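PDB 1OZ9: endoribonuclease YbeY, which probably acts as a zinc-dependent, single-strand-specific endoribonuclease in late 70S ribosome quality control and in maturation of the 3' end of 16S rRNA. Local coordinates for residues Thr48-Ile53 and Val88-Thr93; Glu55-Tyr60 and Asp68-Pro73. All coordinates share one frame; numbering follows the deposited sequence.

Both contacts use helix 50-61 and meet the same sheet. Interaction 1 ties the start of that helix to the end of strand 81-90 and the first turn of helix 91-101; interaction 2 lays its later turns on strand 69-78. Their centres lie 10 Å apart, and the two antiparallel strands join them directly: Val88 O is 2.8 Å from Leu70 N, and Ser90 N is 3.0 Å from Asp68 O. Val88 CG2 also packs 3.5 Å from Phe72 CE1. Two of the three predicted zinc ligands lie near: the side chains of Ile89 and Leu70 are each about 8 Å from that of a predicted ligand, His115 and His119 respectively.

Interaction 1: Thr48-Ile53 and Val88-Thr93; sequences TDDQEI and VISQDT
Asp50 and Asp92 face each other across the junction of two helix starts, their side chains crossing obliquely with the carboxylate planes 87° apart. Each aspartate finds a different kind of donor. Asp92 OD2 takes the backbone N-H of Asp50 at 2.9 Å, a nearly straight bond that reaches the oxygen from above the carboxylate plane. Asp50 OD1 is gripped by two hydroxyls: Ser90 OG donates on the anti side at 2.7 Å, well out of the plane, while Thr93 OG1 donates on the syn side at 2.8 Å and lies much closer to it. The Ser90 hydroxyl also serves its own chain. With OG anti to the backbone N (chi1 170°), it accepts from Thr93 N and so N-caps helix 91-101. Asp49 does the same for helix 50-61, its OD1 accepting from Glu52 N.

Behind this polar cluster the strand ends pair in parallel. Thr48 N donates to Ile89 O at 2.8 Å, and Thr48 O accepts from Gln91 N. On the sheet face carrying the Thr48 and Ser90 side chains, Thr48 CG2 lies 3.7 Å from Val88 CG1. Ile53 then closes over the strand from the first helical turn, its CD1 3.5 Å from Val88 O and its CG2 against Ser90 CB.

Asp50 OD1 and Asp92 OD2 stand 4.3 Å apart, so two probably negative groups lie close together here. Arg96, outside both segments, forms a salt bridge with Asp50 OD2, and this, together with the two hydroxyls on OD1, is likely to offset the repulsion and keep Asp50 ionised. The hydroxyl bonds to OD1 and the hold of Arg96 on OD2 would also limit rotation of the carboxylate, fixing the two helix starts against each other.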
loop_
_atom_site.group_PDB
_atom_site.type_symbol
_atom_site.label_atom_id
_atom_site.label_comp_id
_atom_site.label_asym_id
_atom_site.label_seq_id
_atom_site.Cartn_x
_atom_site.Cartn_y
_atom_site.Cartn_z
ATOM N N THR A 48 3.477 -0.842 -10.490
ATOM C CA THR A 48 4.484 -1.223 -11.460
ATOM C C THR A 48 4.363 -2.692 -11.838
ATOM O O THR A 48 3.272 -3.268 -11.711
ATOM C CB THR A 48 5.894 -0.814 -10.933
ATOM O OG1 THR A 48 6.890 -1.079 -11.916
ATOM C CG2 THR A 48 6.309 -1.634 -9.694
ATOM N N ASP A 49 5.450 -3.283 -12.321
ATOM C CA ASP A 49 5.430 -4.677 -12.794
ATOM C C ASP A 49 6.319 -5.593 -11.961
ATOM O O ASP A 49 7.019 -5.140 -11.062
ATOM C CB ASP A 49 5.852 -4.775 -14.262
ATOM C CG ASP A 49 7.292 -4.311 -14.505
ATOM O OD1 ASP A 49 8.036 -4.005 -13.550
ATOM O OD2 ASP A 49 7.770 -4.215 -15.653
ATOM N N ASP A 50 6.307 -6.882 -12.279
ATOM C CA ASP A 50 7.086 -7.857 -11.517
ATOM C C ASP A 50 8.589 -7.620 -11.583
ATOM O O ASP A 50 9.303 -7.837 -10.589
ATOM C CB ASP A 50 6.763 -9.293 -11.969
ATOM C CG ASP A 50 5.647 -9.909 -11.153
ATOM O OD1 ASP A 50 5.107 -9.200 -10.265
ATOM O OD2 ASP A 50 5.235 -11.082 -11.314
ATOM N N GLN A 51 9.078 -7.180 -12.742
ATOM C CA GLN A 51 10.506 -6.951 -12.881
ATOM C C GLN A 51 10.982 -5.812 -11.967
ATOM O O GLN A 51 12.007 -5.920 -11.298
ATOM C CB GLN A 51 10.921 -6.778 -14.355
ATOM C CG GLN A 51 11.060 -8.143 -15.058
ATOM C CD GLN A 51 11.282 -8.093 -16.582
ATOM O OE1 GLN A 51 11.993 -7.219 -17.103
ATOM N NE2 GLN A 51 10.701 -9.061 -17.286
ATOM N N GLU A 52 10.227 -4.730 -11.908
ATOM C CA GLU A 52 10.667 -3.632 -11.067
ATOM C C GLU A 52 10.546 -3.971 -9.591
ATOM O O GLU A 52 11.452 -3.681 -8.802
ATOM C CB GLU A 52 9.921 -2.350 -11.381
ATOM C CG GLU A 52 10.315 -1.248 -10.420
ATOM C CD GLU A 52 10.060 0.140 -10.968
ATOM O OE1 GLU A 52 9.165 0.294 -11.843
ATOM O OE2 GLU A 52 10.776 1.069 -10.509
ATOM N N ILE A 53 9.448 -4.604 -9.204
ATOM C CA ILE A 53 9.302 -4.919 -7.794
ATOM C C ILE A 53 10.364 -5.937 -7.364
ATOM O O ILE A 53 10.845 -5.919 -6.236
ATOM C CB ILE A 53 7.861 -5.336 -7.437
ATOM C CG1 ILE A 53 7.542 -4.888 -5.997
ATOM C CG2 ILE A 53 7.636 -6.842 -7.661
ATOM C CD1 ILE A 53 6.083 -4.763 -5.707
ATOM N N VAL A 88 4.573 0.460 -3.054
ATOM C CA VAL A 88 4.803 0.027 -4.430
ATOM C C VAL A 88 4.108 -1.329 -4.608
ATOM O O VAL A 88 4.397 -2.265 -3.846
ATOM C CB VAL A 88 6.316 -0.163 -4.676
ATOM C CG1 VAL A 88 6.590 -0.629 -6.126
ATOM C CG2 VAL A 88 7.066 1.131 -4.374
ATOM N N ILE A 89 3.250 -1.442 -5.641
ATOM C CA ILE A 89 2.462 -2.638 -5.883
ATOM C C ILE A 89 2.730 -3.157 -7.284
ATOM O O ILE A 89 2.835 -2.365 -8.220
ATOM C CB ILE A 89 0.976 -2.241 -5.790
ATOM C CG1 ILE A 89 0.647 -1.956 -4.320
ATOM C CG2 ILE A 89 0.073 -3.342 -6.404
ATOM C CD1 ILE A 89 -0.710 -1.286 -4.081
ATOM N N SER A 90 2.842 -4.463 -7.437
ATOM C CA SER A 90 3.010 -5.011 -8.770
ATOM C C SER A 90 1.646 -5.418 -9.294
ATOM O O SER A 90 0.966 -6.286 -8.720
ATOM C CB SER A 90 3.899 -6.254 -8.781
ATOM O OG SER A 90 3.824 -6.858 -10.088
ATOM N N GLN A 91 1.254 -4.805 -10.398
ATOM C CA GLN A 91 0.033 -5.216 -11.058
ATOM C C GLN A 91 0.085 -6.678 -11.484
ATOM O O GLN A 91 -0.918 -7.370 -11.432
ATOM C CB GLN A 91 -0.245 -4.327 -12.288
ATOM C CG GLN A 91 -1.530 -4.704 -12.984
ATOM C CD GLN A 91 -1.758 -3.853 -14.229
ATOM O OE1 GLN A 91 -1.528 -4.294 -15.367
ATOM N NE2 GLN A 91 -2.203 -2.650 -14.011
ATOM N N ASP A 92 1.247 -7.135 -11.947
ATOM C CA ASP A 92 1.402 -8.510 -12.407
ATOM C C ASP A 92 1.049 -9.499 -11.306
ATOM O O ASP A 92 0.328 -10.477 -11.527
ATOM C CB ASP A 92 2.841 -8.796 -12.799
ATOM C CG ASP A 92 3.284 -8.056 -14.040
ATOM O OD1 ASP A 92 2.416 -7.600 -14.846
ATOM O OD2 ASP A 92 4.500 -7.898 -14.282
ATOM N N THR A 93 1.605 -9.274 -10.125
ATOM C CA THR A 93 1.349 -10.182 -9.028
ATOM C C THR A 93 -0.055 -10.007 -8.522
ATOM O O THR A 93 -0.706 -10.992 -8.223
ATOM C CB THR A 93 2.384 -9.989 -7.901
ATOM O OG1 THR A 93 3.632 -10.521 -8.353
ATOM C CG2 THR A 93 2.033 -10.865 -6.677
#

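Interaction 2: Glu55-Tyr60 and Asp68-Pro73; sequences ELNKTY and DVLSFP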
loop_
_atom_site.group_PDB
_atom_site.type_symbol
_atom_site.label_atom_id
_atom_site.label_comp_id
_atom_site.label_asym_id
_atom_site.label_seq_id
_atom_site.Cartn_x
_atom_site.Cartn_y
_atom_site.Cartn_z
ATOM N N GLU A 55 13.545 -6.049 -8.449
ATOM C CA GLU A 55 14.775 -5.319 -8.168
ATOM C C GLU A 55 14.651 -4.683 -6.790
ATOM O O GLU A 55 15.592 -4.701 -6.008
ATOM C CB GLU A 55 15.057 -4.214 -9.196
ATOM C CG GLU A 55 15.289 -4.644 -10.629
ATOM C CD GLU A 55 15.331 -3.455 -11.579
ATOM O OE1 GLU A 55 15.055 -2.329 -11.129
ATOM O OE2 GLU A 55 15.614 -3.632 -12.779
ATOM N N LEU A 56 13.484 -4.122 -6.501
ATOM C CA LEU A 56 13.256 -3.472 -5.211
ATOM C C LEU A 56 13.375 -4.462 -4.048
ATOM O O LEU A 56 14.043 -4.184 -3.037
ATOM C CB LEU A 56 11.895 -2.791 -5.183
ATOM C CG LEU A 56 11.763 -1.567 -6.089
ATOM C CD1 LEU A 56 10.313 -1.046 -6.100
ATOM C CD2 LEU A 56 12.782 -0.471 -5.692
ATOM N N ASN A 57 12.741 -5.623 -4.209
ATOM C CA ASN A 57 12.762 -6.674 -3.201
ATOM C C ASN A 57 14.186 -7.136 -2.951
ATOM O O ASN A 57 14.590 -7.378 -1.814
ATOM C CB ASN A 57 11.916 -7.849 -3.686
ATOM C CG ASN A 57 11.252 -8.632 -2.548
ATOM O OD1 ASN A 57 11.204 -8.194 -1.380
ATOM N ND2 ASN A 57 10.705 -9.791 -2.902
ATOM N N LYS A 58 14.960 -7.253 -4.028
ATOM C CA LYS A 58 16.352 -7.659 -3.904
ATOM C C LYS A 58 17.173 -6.604 -3.183
ATOM O O LYS A 58 17.927 -6.899 -2.254
ATOM C CB LYS A 58 16.964 -7.889 -5.285
ATOM C CG LYS A 58 18.412 -8.396 -5.259
ATOM C CD LYS A 58 18.931 -8.783 -6.641
ATOM C CE LYS A 58 20.240 -9.592 -6.499
ATOM N NZ LYS A 58 20.953 -9.851 -7.785
ATOM N N THR A 59 17.038 -5.365 -3.629
ATOM C CA THR A 59 17.839 -4.280 -3.083
ATOM C C THR A 59 17.508 -3.977 -1.619
ATOM O O THR A 59 18.409 -3.846 -0.770
ATOM C CB THR A 59 17.633 -3.019 -3.954
ATOM O OG1 THR A 59 18.349 -3.177 -5.189
ATOM C CG2 THR A 59 18.278 -1.799 -3.311
ATOM N N TYR A 60 16.218 -3.914 -1.324
ATOM C CA TYR A 60 15.754 -3.502 -0.004
ATOM C C TYR A 60 15.383 -4.598 1.003
ATOM O O TYR A 60 15.193 -4.312 2.190
ATOM C CB TYR A 60 14.574 -2.542 -0.172
ATOM C CG TYR A 60 15.004 -1.247 -0.818
ATOM C CD1 TYR A 60 14.597 -0.912 -2.103
ATOM C CD2 TYR A 60 15.874 -0.385 -0.163
ATOM C CE1 TYR A 60 15.013 0.271 -2.703
ATOM C CE2 TYR A 60 16.303 0.797 -0.758
ATOM C CZ TYR A 60 15.859 1.119 -2.024
ATOM O OH TYR A 60 16.276 2.291 -2.611
ATOM N N ASP A 68 3.864 -8.899 -4.061
ATOM C CA ASP A 68 2.690 -8.062 -4.346
ATOM C C ASP A 68 2.825 -6.585 -3.942
ATOM O O ASP A 68 2.441 -5.660 -4.705
ATOM C CB ASP A 68 1.426 -8.651 -3.723
ATOM C CG ASP A 68 1.593 -9.031 -2.248
ATOM O OD1 ASP A 68 2.679 -8.805 -1.626
ATOM O OD2 ASP A 68 0.656 -9.627 -1.643
ATOM N N VAL A 69 3.365 -6.342 -2.757
ATOM C CA VAL A 69 3.467 -4.957 -2.311
ATOM C C VAL A 69 4.695 -4.771 -1.409
ATOM O O VAL A 69 5.031 -5.651 -0.615
ATOM C CB VAL A 69 2.170 -4.563 -1.531
ATOM C CG1 VAL A 69 1.925 -5.508 -0.305
ATOM C CG2 VAL A 69 2.121 -3.046 -1.131
ATOM N N LEU A 70 5.347 -3.621 -1.528
ATOM C CA LEU A 70 6.426 -3.266 -0.632
ATOM C C LEU A 70 6.167 -1.856 -0.116
ATOM O O LEU A 70 5.642 -1.009 -0.853
ATOM C CB LEU A 70 7.768 -3.343 -1.338
ATOM C CG LEU A 70 8.254 -4.763 -1.696
ATOM C CD1 LEU A 70 9.521 -4.658 -2.522
ATOM C CD2 LEU A 70 8.548 -5.609 -0.473
ATOM N N SER A 71 6.511 -1.593 1.135
ATOM C CA SER A 71 6.345 -0.236 1.655
ATOM C C SER A 71 7.693 0.336 2.108
ATOM O O SER A 71 8.497 -0.374 2.738
ATOM C CB SER A 71 5.382 -0.286 2.845
ATOM O OG SER A 71 6.108 -0.914 3.903
ATOM N N PHE A 72 7.948 1.613 1.814
ATOM C CA PHE A 72 9.239 2.233 2.120
ATOM C C PHE A 72 9.057 3.514 2.930
ATOM O O PHE A 72 8.678 4.531 2.366
ATOM C CB PHE A 72 9.969 2.598 0.816
ATOM C CG PHE A 72 10.162 1.432 -0.116
ATOM C CD1 PHE A 72 9.249 1.164 -1.109
ATOM C CD2 PHE A 72 11.221 0.578 0.044
ATOM C CE1 PHE A 72 9.404 0.060 -1.943
ATOM C CE2 PHE A 72 11.387 -0.522 -0.805
ATOM C CZ PHE A 72 10.489 -0.761 -1.801
ATOM N N PRO A 73 9.310 3.479 4.236
ATOM C CA PRO A 73 9.171 4.688 5.063
ATOM C C PRO A 73 10.222 5.726 4.764
ATOM O O PRO A 73 11.381 5.397 4.504
ATOM C CB PRO A 73 9.377 4.161 6.488
ATOM C CG PRO A 73 10.281 2.972 6.301
ATOM C CD PRO A 73 9.694 2.303 5.045
#
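Phe72 pushes the edge of its ring toward the face of Tyr60, an offset edge-to-face pair with centroids 5.2 Å apart and planes at 67°. Its leading atom, CE2, comes within 3.5 Å of Tyr60 CD1 and also touches CG and CB, so the contact falls on the root side of the tyrosine ring. The other face of that ring is covered by Thr59 CG2. Chi1 of Phe72 (-56°) sets CG anti to the carbonyl carbon, and the ring leans from the strand to the last turn of the helix.

Two residues back along the strand, Leu70 supplies the second bump. Its CD1 fits into the hollow between Leu56 and Asn57, 4.0 Å from Leu56 CB and 3.8 Å from Asn57 N. CD2 lies 3.8 Å from Asn57 OD1, while the amide nitrogen of that asparagine turns to Lys65 O. Leu56 CB thus rests over the dip between the two strand side chains, touching Leu70 CD1 and meeting Phe72 CZ at 4.2 Å.

An alanine at Phe72 would probably leave a gap beside Leu56 and take away the Phe72 contact on one face of the Tyr60 ring, leaving that ring freer to turn.

Helix and strand directions differ by 48°, and alternate strand residues, Leu70 and Phe72, face the helix. This is the layered packing of a helix on the antiparallel edge strand of a mixed sheet, within a matrix metalloproteinase-type fold.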